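Local coordinates for protein D-alanyl transferase DltD (Enterococcus faecium TX0133A04, PDB 6PFX) that probably transfers D-alanine onto lipoteichoic acid during cell-wall biogenesis in Gram-positive bacteria, as a membrane-associated member of the SGNH-hydrolase clan, at residues D115-N118 with T119-E123; Q360-P363 with F364-N368. All coordinates share one frame; numbering follows the deposited sequence.

Contact 1: residues D115-N118 with T119-E123; sequences DYFN and TYYSE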
# COMPACT_ATOMS: atom_id res chain seq x y z
N ASP A 115 8.66 -13.99 -5.01
CA ASP A 115 9.84 -13.25 -4.56
C ASP A 115 9.46 -12.08 -3.67
O ASP A 115 10.17 -11.77 -2.70
CB ASP A 115 10.62 -12.82 -5.80
CG ASP A 115 10.71 -13.93 -6.86
OD1 ASP A 115 9.65 -14.29 -7.44
OD2 ASP A 115 11.82 -14.45 -7.08
N TYR A 116 8.33 -11.42 -3.96
CA TYR A 116 7.89 -10.29 -3.14
C TYR A 116 7.34 -10.79 -1.81
O TYR A 116 7.66 -10.23 -0.75
CB TYR A 116 6.82 -9.49 -3.89
CG TYR A 116 7.35 -8.69 -5.07
CD1 TYR A 116 8.67 -8.27 -5.13
CD2 TYR A 116 6.51 -8.33 -6.13
CE1 TYR A 116 9.15 -7.53 -6.21
CE2 TYR A 116 6.98 -7.61 -7.21
CZ TYR A 116 8.30 -7.21 -7.24
OH TYR A 116 8.76 -6.48 -8.31
N PHE A 117 6.51 -11.83 -1.85
CA PHE A 117 5.98 -12.39 -0.61
C PHE A 117 7.12 -12.77 0.33
O PHE A 117 7.08 -12.46 1.53
CB PHE A 117 5.11 -13.61 -0.90
CG PHE A 117 4.69 -14.32 0.35
CD1 PHE A 117 3.59 -13.89 1.07
CD2 PHE A 117 5.42 -15.38 0.84
CE1 PHE A 117 3.22 -14.52 2.24
CE2 PHE A 117 5.06 -16.01 2.01
CZ PHE A 117 3.96 -15.58 2.71
N ASN A 118 8.14 -13.44 -0.21
CA ASN A 118 9.24 -13.94 0.62
C ASN A 118 10.01 -12.80 1.28
O ASN A 118 10.47 -12.94 2.42
CB ASN A 118 10.19 -14.79 -0.22
CG ASN A 118 9.57 -16.11 -0.66
OD1 ASN A 118 8.56 -16.54 -0.12
ND2 ASN A 118 10.20 -16.75 -1.64
N THR A 119 10.17 -11.67 0.59
CA THR A 119 10.94 -10.57 1.16
C THR A 119 10.31 -10.05 2.44
O THR A 119 11.02 -9.70 3.40
CB THR A 119 11.06 -9.43 0.15
OG1 THR A 119 11.79 -9.88 -0.99
CG2 THR A 119 11.77 -8.23 0.76
N TYR A 120 8.98 -9.97 2.49
CA TYR A 120 8.29 -9.38 3.63
C TYR A 120 7.64 -10.39 4.54
O TYR A 120 7.12 -10.00 5.60
CB TYR A 120 7.26 -8.36 3.13
CG TYR A 120 7.93 -7.23 2.40
CD1 TYR A 120 8.45 -6.15 3.09
CD2 TYR A 120 8.08 -7.26 1.02
CE1 TYR A 120 9.07 -5.11 2.44
CE2 TYR A 120 8.71 -6.23 0.34
CZ TYR A 120 9.21 -5.15 1.07
OH TYR A 120 9.83 -4.11 0.44
N TYR A 121 7.67 -11.68 4.19
CA TYR A 121 7.09 -12.69 5.06
C TYR A 121 7.72 -12.59 6.44
O TYR A 121 8.95 -12.65 6.58
CB TYR A 121 7.30 -14.09 4.50
CG TYR A 121 6.89 -15.16 5.48
CD1 TYR A 121 5.57 -15.28 5.91
CD2 TYR A 121 7.82 -16.05 6.00
CE1 TYR A 121 5.19 -16.26 6.82
CE2 TYR A 121 7.46 -17.03 6.91
CZ TYR A 121 6.14 -17.13 7.31
OH TYR A 121 5.76 -18.10 8.22
N SER A 122 6.88 -12.44 7.47
CA SER A 122 7.31 -12.22 8.84
C SER A 122 6.71 -13.32 9.70
O SER A 122 5.49 -13.37 9.88
CB SER A 122 6.83 -10.86 9.34
OG SER A 122 7.10 -10.73 10.72
N GLU A 123 7.56 -14.22 10.21
CA GLU A 123 7.07 -15.21 11.16
C GLU A 123 6.46 -14.53 12.38
O GLU A 123 5.46 -15.00 12.93
CB GLU A 123 8.20 -16.13 11.60
CG GLU A 123 8.58 -17.20 10.59
CD GLU A 123 9.75 -18.04 11.06
OE1 GLU A 123 10.76 -17.46 11.53
OE2 GLU A 123 9.67 -19.29 10.97
O HOH W 1 11.05 -13.04 4.96
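The carbonyl oxygen Asp115 O is gripped twice by one residue: the hydroxyl Thr119 OG1 donates to it at 3.0 Å and the amide Thr119 N at 3.3 Å, from opposite faces of the carbonyl plane. The hydroxyl is brought back over the helix because Thr119 OG1 stands beside its own backbone N (chi1 -63°), a familiar way for a helical threonine to bond to the carbonyl one turn earlier. The methyl Thr119 CG2 is left to lie over one face of the Tyr120 ring, near its rim. The helix ends at the next residue, Tyr120. Tyr121 N reaches Phe117 O, one turn back, at 2.8 Å in a bent, weak bond, and Tyr121 is the first residue to depart from helical backbone angles. A water helps to fasten this end, donating to both Asn118 O and Tyr121 O. Here the side chains of Phe117 and Tyr121 lie side by side, pointing the same way. With CG of Tyr121 anti to the backbone N (chi1 171°), the ring extends along Phe117: the planes are 26° from parallel, but the rings are slid apart and barely overlap, and the closest touch is Phe117 CZ to Tyr121 CD1 at 3.6 Å. Tyr121 CB makes a CH-pi contact over a face of the Phe117 ring. Immediately after this pair, Ser122 takes the N-cap position of helix 123-132, its OG bonded to Gln125 N, so two helices meet within a short turn. Phe117 packs against Leu80 of helix 79-89 and Val153 of helix 151-154, where Tyr121 also rests, and stacks on Phe150. Tyr120 is buried against helix 21-24 and Ser81 of helix 79-89, with its OH hydrogen-bonded to Pro75 O.

Contact 2: residues Q360-P363 with F364-N368; sequences QIRP and FLEEN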
# COMPACT_ATOMS: atom_id res chain seq x y z
N GLN A 360 -6.70 15.94 -1.34
CA GLN A 360 -7.63 15.09 -0.61
C GLN A 360 -7.05 14.60 0.70
O GLN A 360 -7.80 14.45 1.66
CB GLN A 360 -8.11 13.94 -1.51
CG GLN A 360 -8.88 14.51 -2.73
CD GLN A 360 -9.45 13.46 -3.65
OE1 GLN A 360 -10.16 12.55 -3.21
NE2 GLN A 360 -9.15 13.59 -4.94
N ILE A 361 -5.73 14.41 0.78
CA ILE A 361 -5.12 14.00 2.05
C ILE A 361 -5.29 15.08 3.10
O ILE A 361 -5.66 14.80 4.25
CB ILE A 361 -3.63 13.66 1.86
CG1 ILE A 361 -3.45 12.37 1.05
CG2 ILE A 361 -2.91 13.61 3.23
CD1 ILE A 361 -2.02 12.23 0.48
N ARG A 362 -4.97 16.33 2.74
CA ARG A 362 -4.95 17.42 3.71
C ARG A 362 -6.31 17.64 4.36
O ARG A 362 -6.38 17.61 5.60
CB ARG A 362 -4.42 18.70 3.05
CG ARG A 362 -4.19 19.88 4.02
CD ARG A 362 -4.02 21.21 3.28
NE ARG A 362 -5.17 21.48 2.43
CZ ARG A 362 -6.38 21.82 2.88
NH1 ARG A 362 -6.60 21.94 4.18
NH2 ARG A 362 -7.36 22.05 2.02
N PRO A 363 -7.41 17.84 3.63
CA PRO A 363 -8.68 18.07 4.34
C PRO A 363 -9.16 16.87 5.14
O PRO A 363 -9.84 17.05 6.17
CB PRO A 363 -9.65 18.46 3.22
CG PRO A 363 -9.07 17.80 1.99
CD PRO A 363 -7.58 17.90 2.16
N PHE A 364 -8.81 15.65 4.73
CA PHE A 364 -9.14 14.45 5.49
C PHE A 364 -8.42 14.45 6.83
O PHE A 364 -9.05 14.40 7.89
CB PHE A 364 -8.73 13.22 4.67
CG PHE A 364 -8.91 11.88 5.36
CD1 PHE A 364 -10.08 11.56 6.02
CD2 PHE A 364 -7.91 10.92 5.29
CE1 PHE A 364 -10.25 10.30 6.64
CE2 PHE A 364 -8.06 9.68 5.86
CZ PHE A 364 -9.23 9.37 6.56
N LEU A 365 -7.09 14.52 6.80
CA LEU A 365 -6.30 14.40 8.02
C LEU A 365 -6.41 15.65 8.91
O LEU A 365 -6.25 15.54 10.13
CB LEU A 365 -4.84 14.09 7.67
CG LEU A 365 -4.59 12.77 6.92
CD1 LEU A 365 -3.09 12.48 6.76
CD2 LEU A 365 -5.25 11.62 7.66
N GLU A 366 -6.66 16.83 8.34
CA GLU A 366 -6.84 18.05 9.13
C GLU A 366 -8.29 18.30 9.52
O GLU A 366 -8.57 19.30 10.21
CB GLU A 366 -6.29 19.27 8.39
CG GLU A 366 -4.79 19.20 8.13
CD GLU A 366 -4.17 20.53 7.71
OE1 GLU A 366 -3.00 20.78 8.06
OE2 GLU A 366 -4.87 21.33 7.05
N GLU A 367 -9.21 17.43 9.10
CA GLU A 367 -10.63 17.51 9.46
C GLU A 367 -11.29 18.83 9.06
O GLU A 367 -12.14 19.36 9.77
CB GLU A 367 -10.84 17.13 10.94
CG GLU A 367 -10.31 15.73 11.24
CD GLU A 367 -10.89 15.11 12.51
OE1 GLU A 367 -11.98 15.53 12.94
OE2 GLU A 367 -10.25 14.20 13.07
N ASN A 368 -10.95 19.34 7.87
CA ASN A 368 -11.72 20.46 7.33
C ASN A 368 -13.18 20.08 7.19
O ASN A 368 -14.08 20.89 7.46
CB ASN A 368 -11.15 20.88 5.98
CG ASN A 368 -9.81 21.55 6.10
OD1 ASN A 368 -8.81 20.90 6.38
ND2 ASN A 368 -9.78 22.86 5.91
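Leu365 N to Ile361 O and Glu366 N to Arg362 O, each 2.9 Å, are the short backbone bonds of this last helical turn, the first of them almost straight at 176°. Pro363 has no N-H to give, the helix is kinked there, and Phe364 N bonds only weakly to Gln360 O. Among the side chains, Arg362 NH1 and Glu366 OE2 form a salt bridge one turn apart, its hydrogen bond weak at 3.4 Å. OE2 meets the guanidinium at its edge, near the plane, while the carboxylate itself is turned 74° from that plane. The same NH1 makes a second weak bond, to Asn368 OD1 at 3.3 Å, tying the turn to the residues beyond it. A bend of the arginine chain at chi3 (57°) brings the guanidinium back toward both partners, and Arg362 CG also lies against Glu366 OE2, 3.4 Å away. The helix closes in a Schellman motif: Glu367 has positive phi, Glu367 N bonds back to Phe364 O at 3.3 Å, and Asn368 N returns weakly to Pro363 O at 3.1 Å. At the turn, Pro363 CB and Asn368 CB pack together. On the inner side Ile361 and Leu365 lie side by side, CG2 of the first against CD1 of the second at 3.7 Å, facing Phe42 and Ile40 of strand 39-43. Phe364 reaches Leu290 of strand 288-293 and lies near a bound glycerol, probably acquired from the crystallisation liquor. Separately, Glu367 forms a salt bridge to Lys97 of strand 97-101. Because the Arg362 bonds are long and weak, they probably add modest electrostatic help at the helix's C-terminal end, and the two short backbone bonds probably hold this turn more firmly.

Both contacts lie at the C-terminal end of a helix, yet they are on opposite sides of the chain's centre, with centres about 33 Å apart, and share no element. Each is partly buried. Contact 1 belongs to helix 114-120 and passes into the next helix; its packing is aromatic and meets other helices, and its polar bonds are made by backbone, a threonine hydroxyl and water. Contact 2 ends helix 351-365, which lies against strands of the central parallel sheet; aliphatic and phenylalanine side chains pack inward there, and charged groups and an asparagine amide take the place of the hydroxyl and water. Only contact 2 finishes in a Schellman turn.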